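Long-range contacts in membrane lipoprotein TpN32 (Treponema pallidum, PDB 1XS5), which binds L-methionine and, as a lipoprotein related to periplasmic binding proteins, probably serves methionine uptake at the cell membrane: residues V7-E12 with L32-F37; F125-A130 with V141-R146; P107-N112 with V153-L158; R90-V95 with Q164-V169; G179-R184 with G234-P239. All blocks are in the same frame, centred on the assembly; numbering follows the deposited sequence. Where two conformers were deposited one is given.

Interaction 1: residues V7-E12 with L32-F37; sequences VGVLSE and LRIVEF
Val7 CG1 sits 3.5 Å from Leu32 CD1, the two side chains crossing obliquely, and this apolar pair opens the tight part of the contact. A chi1 of 47° puts Val7 CG1 between the backbone N and the carbonyl carbon, and from there it also reaches Ile34 CG1. One step along the same face, Val9 CG1 meets Ile34 CG2 at 3.6 Å. Helix 14-26 covers this side, with Leu18 on both Val7 and Ile34. Strand 3-9, this helix and strand 30-36 form a beta-alpha-beta unit of the mixed sheet in which strand 30-36 is an outermost strand and strand 54-59 continues the sheet beyond Gly8. Four backbone bonds zip the parallel strands: Val7 N to Arg33 O, Val35 N to Val7 O, Val9 N to Val35 O and Phe37 N to Val9 O, the last at 2.9 Å and 168°. Gly8 adds a CA-H...O contact to Val35 O, its CA 3.3 Å from that oxygen. On the other face Phe37 lies obliquely to Gly8, CE1 4.0 Å from its CA, and packs on Leu43 and Ala46 of helix 40-49. Packing thins along the valine face toward the exposed Glu36, whose CG stays 4.4 Å from Val9 CG1; Arg33 is likewise exposed.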
# COMPACT_ATOMS: atom_id res chain seq x y z
N VAL A 7 4.42 4.29 -16.76
CA VAL A 7 3.77 3.66 -15.62
C VAL A 7 4.23 4.48 -14.41
O VAL A 7 5.43 4.61 -14.18
CB VAL A 7 4.20 2.17 -15.45
CG1 VAL A 7 5.72 2.06 -15.55
CG2 VAL A 7 3.70 1.62 -14.06
N GLY A 8 3.27 5.06 -13.68
CA GLY A 8 3.60 5.86 -12.50
C GLY A 8 3.92 4.99 -11.30
O GLY A 8 3.25 3.96 -11.05
N VAL A 9 4.95 5.37 -10.55
CA VAL A 9 5.34 4.61 -9.34
C VAL A 9 5.63 5.64 -8.24
O VAL A 9 5.96 6.78 -8.55
CB VAL A 9 6.61 3.71 -9.63
CG1 VAL A 9 7.87 4.59 -9.70
CG2 VAL A 9 6.75 2.61 -8.58
N LEU A 10 5.54 5.21 -6.98
CA LEU A 10 5.78 6.03 -5.82
C LEU A 10 7.10 5.71 -5.13
O LEU A 10 7.83 6.61 -4.71
CB LEU A 10 4.65 5.79 -4.80
CG LEU A 10 4.59 6.55 -3.47
CD1 LEU A 10 4.38 8.03 -3.74
CD2 LEU A 10 3.39 6.01 -2.69
N SER A 11 7.41 4.42 -5.00
CA SER A 11 8.62 4.02 -4.27
C SER A 11 8.87 2.52 -4.35
O SER A 11 8.20 1.78 -5.08
CB SER A 11 8.40 4.32 -2.77
OG SER A 11 7.47 3.38 -2.20
N GLU A 12 9.86 2.09 -3.58
CA GLU A 12 10.15 0.67 -3.48
C GLU A 12 8.96 0.14 -2.67
O GLU A 12 8.40 0.87 -1.85
CB GLU A 12 11.45 0.46 -2.72
CG GLU A 12 12.68 0.90 -3.52
CD GLU A 12 12.83 0.16 -4.86
OE1 GLU A 12 12.13 -0.85 -5.07
OE2 GLU A 12 13.66 0.56 -5.71
N LEU A 32 9.06 0.49 -21.46
CA LEU A 32 8.32 0.87 -20.28
C LEU A 32 9.08 2.04 -19.65
O LEU A 32 10.26 1.89 -19.29
CB LEU A 32 8.25 -0.33 -19.31
CG LEU A 32 7.33 -0.20 -18.08
CD1 LEU A 32 5.93 0.19 -18.53
CD2 LEU A 32 7.30 -1.53 -17.30
N ARG A 33 8.43 3.20 -19.58
CA ARG A 33 9.03 4.37 -18.96
C ARG A 33 8.48 4.43 -17.52
O ARG A 33 7.26 4.53 -17.33
CB ARG A 33 8.61 5.62 -19.76
CG ARG A 33 9.14 6.93 -19.21
CD ARG A 33 8.85 8.03 -20.27
NE ARG A 33 7.41 8.29 -20.40
CZ ARG A 33 6.72 9.08 -19.60
NH1 ARG A 33 7.32 9.71 -18.60
NH2 ARG A 33 5.41 9.24 -19.80
N ILE A 34 9.36 4.36 -16.52
CA ILE A 34 8.95 4.38 -15.12
C ILE A 34 8.99 5.82 -14.67
O ILE A 34 10.05 6.47 -14.66
CB ILE A 34 9.88 3.49 -14.26
CG1 ILE A 34 9.82 2.02 -14.79
CG2 ILE A 34 9.42 3.50 -12.80
CD1 ILE A 34 10.75 1.04 -14.02
N VAL A 35 7.82 6.34 -14.34
CA VAL A 35 7.66 7.75 -13.99
C VAL A 35 7.48 7.87 -12.47
O VAL A 35 6.54 7.31 -11.91
CB VAL A 35 6.42 8.29 -14.72
CG1 VAL A 35 6.27 9.81 -14.49
CG2 VAL A 35 6.51 7.92 -16.23
N GLU A 36 8.37 8.61 -11.82
CA GLU A 36 8.34 8.72 -10.36
C GLU A 36 7.57 9.92 -9.82
O GLU A 36 7.86 11.07 -10.16
CB GLU A 36 9.79 8.76 -9.84
CG GLU A 36 10.74 7.84 -10.60
CD GLU A 36 12.23 8.18 -10.35
OE1 GLU A 36 12.63 8.28 -9.18
OE2 GLU A 36 13.00 8.35 -11.34
N PHE A 37 6.60 9.63 -8.95
CA PHE A 37 5.75 10.64 -8.33
C PHE A 37 5.98 10.71 -6.84
O PHE A 37 6.60 9.82 -6.28
CB PHE A 37 4.28 10.28 -8.58
CG PHE A 37 3.83 10.52 -10.00
CD1 PHE A 37 4.12 9.61 -11.00
CD2 PHE A 37 3.12 11.67 -10.31
CE1 PHE A 37 3.70 9.84 -12.31
CE2 PHE A 37 2.69 11.93 -11.62
CZ PHE A 37 2.98 11.02 -12.62
O HOH W 1 8.77 8.93 -5.79

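Interaction 2: residues F125-A130 with V141-R146; sequences FIRMRA and VQQNVR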
# COMPACT_ATOMS: atom_id res chain seq x y z
N PHE A 125 -7.06 -3.16 20.96
CA PHE A 125 -6.94 -1.78 21.49
C PHE A 125 -8.23 -0.97 21.46
O PHE A 125 -8.45 -0.11 22.30
CB PHE A 125 -5.92 -0.97 20.67
CG PHE A 125 -4.49 -1.34 20.91
CD1 PHE A 125 -3.78 -0.81 21.99
CD2 PHE A 125 -3.81 -2.17 20.04
CE1 PHE A 125 -2.45 -1.11 22.19
CE2 PHE A 125 -2.45 -2.47 20.24
CZ PHE A 125 -1.78 -1.93 21.33
N ILE A 126 -9.05 -1.21 20.45
CA ILE A 126 -10.25 -0.43 20.26
C ILE A 126 -11.34 -1.26 19.61
O ILE A 126 -11.09 -2.37 19.17
CB ILE A 126 -9.98 0.77 19.26
CG1 ILE A 126 -9.52 0.22 17.89
CG2 ILE A 126 -8.92 1.70 19.80
CD1 ILE A 126 -9.34 1.26 16.77
N ARG A 127 -12.54 -0.68 19.56
CA ARG A 127 -13.68 -1.27 18.89
C ARG A 127 -14.28 -0.24 17.97
O ARG A 127 -14.57 0.89 18.38
CB ARG A 127 -14.76 -1.72 19.87
CG ARG A 127 -15.95 -2.33 19.12
CD ARG A 127 -17.15 -2.49 20.05
NE ARG A 127 -18.21 -3.20 19.37
CZ ARG A 127 -18.78 -4.29 19.86
NH1 ARG A 127 -18.38 -4.77 21.04
NH2 ARG A 127 -19.72 -4.93 19.16
N MET A 128 -14.46 -0.62 16.72
CA MET A 128 -15.03 0.25 15.70
C MET A 128 -16.57 0.12 15.66
O MET A 128 -17.10 -0.97 15.89
CB MET A 128 -14.49 -0.14 14.34
CG MET A 128 -12.98 -0.00 14.23
SD MET A 128 -12.49 1.71 14.45
CE MET A 128 -13.24 2.51 13.02
N ARG A 129 -17.26 1.23 15.37
CA ARG A 129 -18.72 1.27 15.23
C ARG A 129 -19.10 0.28 14.10
O ARG A 129 -18.34 0.09 13.13
CB ARG A 129 -19.13 2.70 14.87
CG ARG A 129 -20.45 2.84 14.09
CD ARG A 129 -20.74 4.31 13.74
NE ARG A 129 -20.08 4.79 12.51
CZ ARG A 129 -20.65 4.78 11.29
NH1 ARG A 129 -21.89 4.30 11.13
NH2 ARG A 129 -19.99 5.27 10.24
N ALA A 130 -20.29 -0.31 14.19
CA ALA A 130 -20.77 -1.31 13.23
C ALA A 130 -20.95 -0.96 11.76
O ALA A 130 -20.57 -1.73 10.87
CB ALA A 130 -22.06 -1.93 13.76
N VAL A 141 -14.53 5.28 15.91
CA VAL A 141 -14.10 4.42 17.00
C VAL A 141 -15.17 4.41 18.08
O VAL A 141 -15.42 5.44 18.68
CB VAL A 141 -12.78 4.91 17.63
CG1 VAL A 141 -12.45 4.09 18.87
CG2 VAL A 141 -11.65 4.76 16.61
N GLN A 142 -15.77 3.26 18.35
CA GLN A 142 -16.81 3.24 19.38
C GLN A 142 -16.33 3.03 20.81
O GLN A 142 -16.99 3.45 21.77
CB GLN A 142 -17.85 2.18 19.02
CG GLN A 142 -18.90 2.01 20.09
CD GLN A 142 -19.80 0.86 19.79
OE1 GLN A 142 -19.91 -0.08 20.59
NE2 GLN A 142 -20.46 0.91 18.64
N GLN A 143 -15.19 2.38 20.98
CA GLN A 143 -14.68 2.14 22.32
C GLN A 143 -13.15 2.11 22.32
O GLN A 143 -12.54 1.56 21.39
CB GLN A 143 -15.20 0.80 22.80
CG GLN A 143 -14.92 0.48 24.23
CD GLN A 143 -15.43 -0.91 24.56
OE1 GLN A 143 -16.37 -1.41 23.92
NE2 GLN A 143 -14.82 -1.54 25.57
N ASN A 144 -12.55 2.67 23.37
CA ASN A 144 -11.09 2.71 23.46
C ASN A 144 -10.63 1.89 24.66
O ASN A 144 -10.41 2.41 25.73
CB ASN A 144 -10.64 4.16 23.61
CG ASN A 144 -9.24 4.39 23.10
OD1 ASN A 144 -8.31 3.70 23.51
ND2 ASN A 144 -9.08 5.36 22.20
N VAL A 145 -10.45 0.59 24.43
CA VAL A 145 -10.09 -0.41 25.45
C VAL A 145 -8.74 -0.25 26.17
O VAL A 145 -8.66 -0.42 27.40
CB VAL A 145 -10.17 -1.84 24.77
CG1 VAL A 145 -9.50 -2.92 25.62
CG2 VAL A 145 -11.63 -2.21 24.60
N ARG A 146 -7.69 0.06 25.42
CA ARG A 146 -6.36 0.22 26.02
C ARG A 146 -6.04 1.68 26.35
O ARG A 146 -4.91 1.97 26.75
CB ARG A 146 -5.28 -0.34 25.09
CG ARG A 146 -5.34 -1.85 24.84
CD ARG A 146 -5.05 -2.66 26.09
NE ARG A 146 -4.03 -3.66 25.81
CZ ARG A 146 -2.77 -3.37 25.50
NH1 ARG A 146 -2.38 -2.11 25.44
NH2 ARG A 146 -1.91 -4.34 25.23
O HOH W 2 -21.16 -1.25 17.10
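Arg127 O accepts from two successive backbone amides, Gln142 N at 2.7 Å and Gln143 N at 3.1 Å, and this double grip marks a classic beta bulge in the two-stranded antiparallel sheet of 127-128 and 141-143. Arg127 N returns a bond to Gln143 O, closing the hydrogen-bonded pair. The extra residue shifts the register by one, so that Met128 stands across from Val141. On the exposed side, the extended Arg127 chain runs beside Gln142, pointing the same way, with guanidinium and amide planes only 6° apart; Gln142 OE1 lies 3.7 Å from Arg127 CD. The buried side is apolar: Val141 CG2 touches Met128 SD at 3.8 Å, and Val141 CG1 approaches Ile126 CB. Leu117 and Leu120 of helix 110-122 back Ile126, and Leu117 also meets Met128. Farther out, Glu121 OE2 accepts a hydrogen bond from Met128 N, and Arg129 is held by a salt bridge to Asp140. At the far end, in one of its two modelled conformers, the bent Arg146 side chain crosses the Phe125 ring with planes 60° apart and bonds Val95 O through NH2. The backbone closes this end of the pairing, Arg146 N donating to Phe125 O at 3.2 Å.

Interaction 3: residues P107-N112 with V153-L158; sequences PNDSSN and VESALL. With MET (methionine), chain B.
A chi1 of 60° on Asp109 and of 80° on Asn108 sets each CG between its own backbone N and carbonyl carbon, while Ser155, with chi1 -66°, has OG beside its backbone N; the three residues thereby gather round two ordered waters. One water donates to Asn108 OD1 and to Asp109 OD1, at 2.8 Å from the latter, and accepts from Ser155 N. The second also donates to Asp109 OD1, but its link to Ser155 OG is doubtful. The two segments thus meet largely through solvent on this side, whereas the other has direct contacts: Pro107 CB lies 3.4 Å from the hydroxyl oxygen Ser155 OG, and Pro107 CG makes an apolar contact at 3.9 Å with Leu158 CD1, in one of two modelled conformers of the leucine, the side chains at about a right angle. Asn108 runs alongside Glu154 in the same direction, its amide nearly perpendicular to the carboxylate, with ND2 3.9 Å from Glu154 CG. Pro107 and Val153 lie at the C-terminal ends of the parallel strands 103-107 and 149-153, beside the methionine pocket. Asp109 occupies the N-cap position of helix 110-122. Its OD2 receives Asn112 ND2 at 2.7 Å on the syn lone pair, almost in the amide plane. Asn112 belongs to the pocket, where ND2 stands 3.5 Å from the ligand SD. Asp109 is therefore a second-shell residue: its bond to Asn112 ND2, with His59 and Arg115 on Asn112 OD1, fixes the amide rotation, and the first water ties this carboxylate to Ser155 N.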
# COMPACT_ATOMS: atom_id res chain seq x y z
N PRO A 107 -2.06 6.01 9.36
CA PRO A 107 -2.20 6.73 8.10
C PRO A 107 -3.39 7.68 8.14
O PRO A 107 -4.38 7.41 8.81
CB PRO A 107 -2.42 5.61 7.08
CG PRO A 107 -1.64 4.49 7.63
CD PRO A 107 -2.02 4.55 9.11
N ASN A 108 -3.30 8.77 7.40
CA ASN A 108 -4.41 9.74 7.38
C ASN A 108 -5.23 9.72 6.10
O ASN A 108 -6.13 10.56 5.93
CB ASN A 108 -3.90 11.16 7.69
CG ASN A 108 -3.27 11.83 6.49
OD1 ASN A 108 -3.02 11.21 5.45
ND2 ASN A 108 -3.00 13.13 6.63
N ASP A 109 -4.97 8.80 5.17
CA ASP A 109 -5.83 8.72 3.98
C ASP A 109 -6.86 7.66 4.37
O ASP A 109 -6.52 6.58 4.88
CB ASP A 109 -5.07 8.36 2.71
CG ASP A 109 -4.37 7.02 2.80
OD1 ASP A 109 -3.39 6.90 3.56
OD2 ASP A 109 -4.80 6.09 2.10
N SER A 110 -8.14 7.97 4.16
CA SER A 110 -9.22 7.10 4.68
C SER A 110 -9.19 5.59 4.46
O SER A 110 -9.46 4.84 5.39
CB SER A 110 -10.59 7.67 4.27
OG SER A 110 -10.76 7.56 2.88
N SER A 111 -8.85 5.11 3.28
CA SER A 111 -8.85 3.65 3.15
C SER A 111 -7.74 2.98 4.00
O SER A 111 -7.93 1.87 4.51
CB SER A 111 -8.73 3.22 1.68
OG SER A 111 -7.47 3.53 1.13
N ASN A 112 -6.57 3.61 4.15
CA ASN A 112 -5.52 3.01 4.97
C ASN A 112 -5.70 3.33 6.42
O ASN A 112 -5.18 2.61 7.28
CB ASN A 112 -4.13 3.44 4.46
CG ASN A 112 -3.84 2.78 3.14
OD1 ASN A 112 -3.70 1.55 3.10
ND2 ASN A 112 -3.83 3.56 2.04
N VAL A 153 -1.48 10.71 10.48
CA VAL A 153 -0.27 11.31 9.91
C VAL A 153 -0.15 10.92 8.45
O VAL A 153 -0.55 9.81 8.10
CB VAL A 153 0.98 10.77 10.67
CG1 VAL A 153 2.27 11.34 10.07
CG2 VAL A 153 0.89 11.12 12.12
N GLU A 154 0.38 11.81 7.59
CA GLU A 154 0.57 11.42 6.18
C GLU A 154 1.42 10.15 6.15
O GLU A 154 2.48 10.11 6.76
CB GLU A 154 1.32 12.49 5.39
CG GLU A 154 0.59 13.79 5.27
CD GLU A 154 1.07 14.59 4.09
OE1 GLU A 154 2.31 14.65 3.88
OE2 GLU A 154 0.22 15.16 3.37
N SER A 155 0.98 9.14 5.41
CA SER A 155 1.71 7.87 5.38
C SER A 155 3.22 7.95 5.20
O SER A 155 3.99 7.30 5.91
CB SER A 155 1.14 6.96 4.30
OG SER A 155 -0.16 6.63 4.69
N ALA A 156 3.65 8.74 4.23
CA ALA A 156 5.08 8.86 3.98
C ALA A 156 5.89 9.42 5.17
O ALA A 156 7.11 9.21 5.26
CB ALA A 156 5.29 9.76 2.75
N LEU A 157 5.22 10.09 6.10
CA LEU A 157 5.91 10.69 7.24
C LEU A 157 5.86 9.86 8.50
O LEU A 157 6.41 10.24 9.52
CB LEU A 157 5.27 12.06 7.57
CG LEU A 157 5.23 13.07 6.41
CD1 LEU A 157 4.62 14.43 6.85
CD2 LEU A 157 6.66 13.27 5.94
N LEU A 158 5.20 8.71 8.43
CA LEU A 158 5.07 7.87 9.60
C LEU A 158 6.43 7.43 10.12
O LEU A 158 6.65 7.47 11.35
CB LEU A 158 4.12 6.70 9.25
CG LEU A 158 2.62 7.10 9.27
CD1 LEU A 158 1.78 6.07 8.51
CD2 LEU A 158 2.17 7.14 10.74
N MET B . 1.85 -0.19 -0.81
CA MET B . 0.71 0.33 0.04
C MET B . 0.10 -0.74 0.96
O MET B . -0.11 -0.46 2.17
CB MET B . -0.41 0.90 -0.86
CG MET B . -1.42 1.69 -0.06
SD MET B . -2.79 2.36 -1.03
CE MET B . -1.94 3.82 -1.75
OXT MET B . -0.17 -1.86 0.46
O HOH W 3 -1.70 9.09 4.07
O HOH W 4 -1.36 4.99 3.35

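Interaction 4: residues R90-V95 with Q164-V169; sequences RTYRHV and QVDGAV
Arg90 reaches across to the loop that leads into strand 167-170 and points its NE at Val165 O, 2.8 Å away. The oxygen lies in the guanidinium plane, at its edge, but seen from the carbonyl the donor stands 54° above the C=O plane, and the N-H...O angle of 135° makes the bond markedly bent. The first torsion places CG between the backbone N and the carbonyl carbon; beyond it the chain is extended to NE, and CD passes 3.1 Å from the same Val165 O. A water accepts from Arg90 N and donates to Val165 O at 2.7 Å, so backbone and side chain of one arginine both reach this carbonyl. The contact joins the loop after strand 86-88 to the lead-in of strand 167-170, neighbouring antiparallel strands in the mixed five-stranded sheet; Ala168 is bonded to Tyr88 there. Tyr92 and Asp166 lie side by side, pointing the same way, with ring and carboxylate planes 39° apart. Tyr92 CE2 is 4.0 Å from both Asp166 CB and OD1, a van der Waals approach. Thr91 CG2 covers one face of the ring, over its centre, and Phe98 meets the ring as well. The carboxylate is anchored through OD2 to Val103 N on the adjoining strand 103-107, and Asp166 O accepts from Ser89 OG. Arg90 NH2 remains 4.2 Å from Asp166 OD1, beyond a salt bridge, although the opposite charges would still attract each other weakly.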
# COMPACT_ATOMS: atom_id res chain seq x y z
N ARG A 90 9.03 2.01 18.64
CA ARG A 90 10.43 2.40 18.76
C ARG A 90 11.04 1.74 19.97
O ARG A 90 12.26 1.59 20.05
CB ARG A 90 10.54 3.92 18.95
CG ARG A 90 9.94 4.45 20.27
CD ARG A 90 9.87 5.98 20.24
NE ARG A 90 9.11 6.58 21.34
CZ ARG A 90 9.66 7.01 22.47
NH1 ARG A 90 10.98 6.90 22.66
NH2 ARG A 90 8.92 7.58 23.40
N THR A 91 10.19 1.32 20.90
CA THR A 91 10.71 0.73 22.11
C THR A 91 10.01 -0.53 22.64
O THR A 91 10.68 -1.49 23.07
CB THR A 91 10.71 1.81 23.20
OG1 THR A 91 11.03 1.21 24.44
CG2 THR A 91 9.34 2.48 23.28
N TYR A 92 8.69 -0.55 22.60
CA TYR A 92 7.96 -1.70 23.09
C TYR A 92 8.18 -2.91 22.20
O TYR A 92 8.28 -2.79 20.98
CB TYR A 92 6.47 -1.37 23.19
CG TYR A 92 6.19 -0.26 24.16
CD1 TYR A 92 6.62 -0.35 25.50
CD2 TYR A 92 5.51 0.88 23.77
CE1 TYR A 92 6.37 0.69 26.40
CE2 TYR A 92 5.26 1.91 24.66
CZ TYR A 92 5.70 1.81 25.97
OH TYR A 92 5.44 2.85 26.83
N ARG A 93 8.28 -4.09 22.83
CA ARG A 93 8.51 -5.33 22.09
C ARG A 93 7.29 -6.27 22.10
O ARG A 93 7.32 -7.37 21.53
CB ARG A 93 9.70 -6.04 22.68
CG ARG A 93 11.05 -5.42 22.38
CD ARG A 93 12.07 -6.20 23.19
NE ARG A 93 13.46 -5.92 22.85
CZ ARG A 93 14.50 -6.36 23.56
NH1 ARG A 93 14.29 -7.11 24.65
NH2 ARG A 93 15.74 -6.07 23.18
N HIS A 94 6.23 -5.83 22.75
CA HIS A 94 5.03 -6.64 22.84
C HIS A 94 3.84 -5.74 22.91
O HIS A 94 3.83 -4.72 23.59
CB HIS A 94 5.06 -7.54 24.07
CG HIS A 94 4.08 -8.66 24.02
ND1 HIS A 94 2.71 -8.46 24.12
CD2 HIS A 94 4.25 -9.99 23.90
CE1 HIS A 94 2.10 -9.63 24.07
NE2 HIS A 94 3.01 -10.58 23.93
N VAL A 95 2.83 -6.15 22.20
CA VAL A 95 1.60 -5.44 22.13
C VAL A 95 1.03 -5.13 23.53
O VAL A 95 0.44 -4.07 23.75
CB VAL A 95 0.69 -6.26 21.17
CG1 VAL A 95 0.06 -7.42 21.91
CG2 VAL A 95 -0.25 -5.38 20.42
N GLN A 164 9.31 9.43 17.82
CA GLN A 164 8.69 10.37 18.73
C GLN A 164 7.30 9.95 19.24
O GLN A 164 6.62 10.72 19.93
CB GLN A 164 8.59 11.74 18.05
CG GLN A 164 9.95 12.48 17.92
CD GLN A 164 10.80 11.99 16.77
OE1 GLN A 164 10.36 11.95 15.63
NE2 GLN A 164 12.04 11.60 17.06
N VAL A 165 6.84 8.76 18.86
CA VAL A 165 5.54 8.26 19.33
C VAL A 165 5.77 6.87 19.95
O VAL A 165 6.81 6.29 19.79
CB VAL A 165 4.50 8.14 18.18
CG1 VAL A 165 4.17 9.54 17.61
CG2 VAL A 165 5.06 7.25 17.05
N ASP A 166 4.78 6.35 20.66
CA ASP A 166 4.92 5.04 21.28
C ASP A 166 4.84 3.90 20.26
O ASP A 166 5.47 2.85 20.43
CB ASP A 166 3.83 4.87 22.36
CG ASP A 166 4.01 5.89 23.49
OD1 ASP A 166 5.11 5.87 24.10
OD2 ASP A 166 3.08 6.69 23.76
N GLY A 167 4.02 4.09 19.22
CA GLY A 167 3.95 3.08 18.16
C GLY A 167 3.40 3.71 16.89
O GLY A 167 2.94 4.86 16.90
N ALA A 168 3.45 2.97 15.77
CA ALA A 168 2.91 3.47 14.53
C ALA A 168 2.53 2.30 13.64
O ALA A 168 3.25 1.27 13.62
CB ALA A 168 3.96 4.31 13.80
N VAL A 169 1.40 2.44 12.95
CA VAL A 169 0.92 1.41 11.99
C VAL A 169 1.44 1.95 10.66
O VAL A 169 0.94 2.96 10.16
CB VAL A 169 -0.60 1.34 12.01
CG1 VAL A 169 -1.10 0.36 10.97
CG2 VAL A 169 -1.06 0.87 13.45
O HOH W 5 7.23 4.21 18.06

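Interaction 5: residues G179-R184 with G234-P239; sequences GLSARR and GGEVAP
Glu236 lays its carboxylate against Ser181, OE2 only 2.5 Å from Ser181 OG, with CG 3.3 Å from the same hydroxyl oxygen. The serine donates in this bond, whose length is unusually short and of doubtful precision. Glu236 is bent at chi2 (84°), and its OE1 receives a weak bond from Gly234 N, so the two carboxylate oxygens serve different segments. Ser181 OG, anti to its backbone N (chi1 160°), in turn accepts from Arg184 N at 3.1 Å in a nearly straight bond, forming an ST motif, with a weaker bond from Arg183 N. Beside this polar centre Arg183 extends over Gly234, which lets Arg183 CD come to 3.5 Å from Gly234 CA. The contact links the loop that follows helix 172-177, whose end is a Schellman motif with Gly179 at C-prime, to the turn between helix 222-231 and strand 238-239. Ala182 packs on Ala86 and Tyr88 of strand 86-88. Since Ser181 OG both accepts from backbone amides and donates a hydrogen bond to Glu236, the chain of bonds may be cooperative, and the acceptor role of both carboxylate oxygens is consistent with an ionised Glu236.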
# COMPACT_ATOMS: atom_id res chain seq x y z
N GLY A 179 13.78 0.38 7.03
CA GLY A 179 14.41 -0.76 7.67
C GLY A 179 13.53 -1.59 8.61
O GLY A 179 14.05 -2.35 9.43
N LEU A 180 12.21 -1.47 8.49
CA LEU A 180 11.28 -2.22 9.36
C LEU A 180 10.61 -3.34 8.60
O LEU A 180 10.03 -3.12 7.53
CB LEU A 180 10.19 -1.28 9.89
CG LEU A 180 10.71 -0.11 10.71
CD1 LEU A 180 9.56 0.92 10.89
CD2 LEU A 180 11.21 -0.60 12.09
N SER A 181 10.59 -4.53 9.22
CA SER A 181 9.97 -5.73 8.60
C SER A 181 8.73 -6.10 9.41
O SER A 181 8.80 -6.22 10.64
CB SER A 181 10.98 -6.90 8.65
OG SER A 181 10.32 -8.15 8.51
N ALA A 182 7.61 -6.30 8.73
CA ALA A 182 6.41 -6.65 9.47
C ALA A 182 6.60 -7.96 10.25
O ALA A 182 5.97 -8.16 11.29
CB ALA A 182 5.26 -6.82 8.53
N ARG A 183 7.42 -8.87 9.72
CA ARG A 183 7.59 -10.15 10.42
C ARG A 183 8.60 -10.03 11.53
O ARG A 183 8.39 -10.48 12.66
CB ARG A 183 8.07 -11.27 9.46
CG ARG A 183 8.07 -12.62 10.17
CD ARG A 183 8.64 -13.70 9.35
NE ARG A 183 8.16 -15.01 9.78
CZ ARG A 183 8.69 -16.16 9.38
NH1 ARG A 183 9.73 -16.16 8.53
NH2 ARG A 183 8.19 -17.32 9.81
N ARG A 184 9.74 -9.42 11.23
CA ARG A 184 10.79 -9.32 12.23
C ARG A 184 10.54 -8.27 13.32
O ARG A 184 10.85 -8.51 14.49
CB ARG A 184 12.16 -9.02 11.55
CG ARG A 184 13.34 -8.88 12.51
CD ARG A 184 14.60 -8.36 11.79
NE ARG A 184 14.38 -7.01 11.28
CZ ARG A 184 14.99 -6.49 10.22
NH1 ARG A 184 15.88 -7.21 9.54
NH2 ARG A 184 14.68 -5.24 9.84
N GLY A 234 10.37 -12.85 4.95
CA GLY A 234 9.40 -12.82 6.02
C GLY A 234 8.02 -12.64 5.43
O GLY A 234 7.02 -12.58 6.16
N GLY A 235 7.96 -12.56 4.10
CA GLY A 235 6.69 -12.33 3.45
C GLY A 235 6.30 -10.85 3.55
O GLY A 235 5.11 -10.52 3.47
N GLU A 236 7.28 -9.96 3.73
CA GLU A 236 6.99 -8.53 3.83
C GLU A 236 6.31 -8.05 2.54
O GLU A 236 5.44 -7.21 2.59
CB GLU A 236 8.26 -7.73 4.10
CG GLU A 236 8.96 -8.01 5.47
CD GLU A 236 9.88 -9.24 5.47
OE1 GLU A 236 9.74 -10.10 4.57
OE2 GLU A 236 10.73 -9.36 6.38
N VAL A 237 6.73 -8.59 1.40
CA VAL A 237 6.13 -8.30 0.11
C VAL A 237 6.00 -9.71 -0.51
O VAL A 237 6.99 -10.41 -0.61
CB VAL A 237 7.05 -7.43 -0.76
CG1 VAL A 237 6.28 -7.00 -2.03
CG2 VAL A 237 7.50 -6.22 0.04
N ALA A 238 4.80 -10.13 -0.87
CA ALA A 238 4.62 -11.48 -1.40
C ALA A 238 3.66 -11.51 -2.59
O ALA A 238 2.66 -10.78 -2.60
CB ALA A 238 4.06 -12.38 -0.28
N PRO A 239 3.93 -12.38 -3.58
CA PRO A 239 3.06 -12.49 -4.76
C PRO A 239 1.59 -12.68 -4.34
O PRO A 239 1.30 -13.39 -3.38
CB PRO A 239 3.58 -13.72 -5.50
CG PRO A 239 5.02 -13.83 -5.06
CD PRO A 239 5.00 -13.41 -3.59

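How the interactions relate
Interaction 1 closes first along the chain and lies in the six-stranded sheet, which interaction 5, the last to open, reaches at its other outermost strand, 238-239; their centres are 22 Å apart. Interactions 3 and 4 belong to the five-stranded sheet, with centres 17 Å apart, and touch where Pro107 CD packs on Val169 O. The chain between the segments of interaction 4 contains interaction 3, which in turn spans interaction 2. Helix 110-122 leads from interaction 3 to the small hairpin sheet of interaction 2, whose Phe125 packs on Val95 of interaction 4. Interactions 1 and 2 lie 38 Å apart on opposite sides of the chain's centre, with methionine bound near interaction 3, consistent with a two-lobed binding protein.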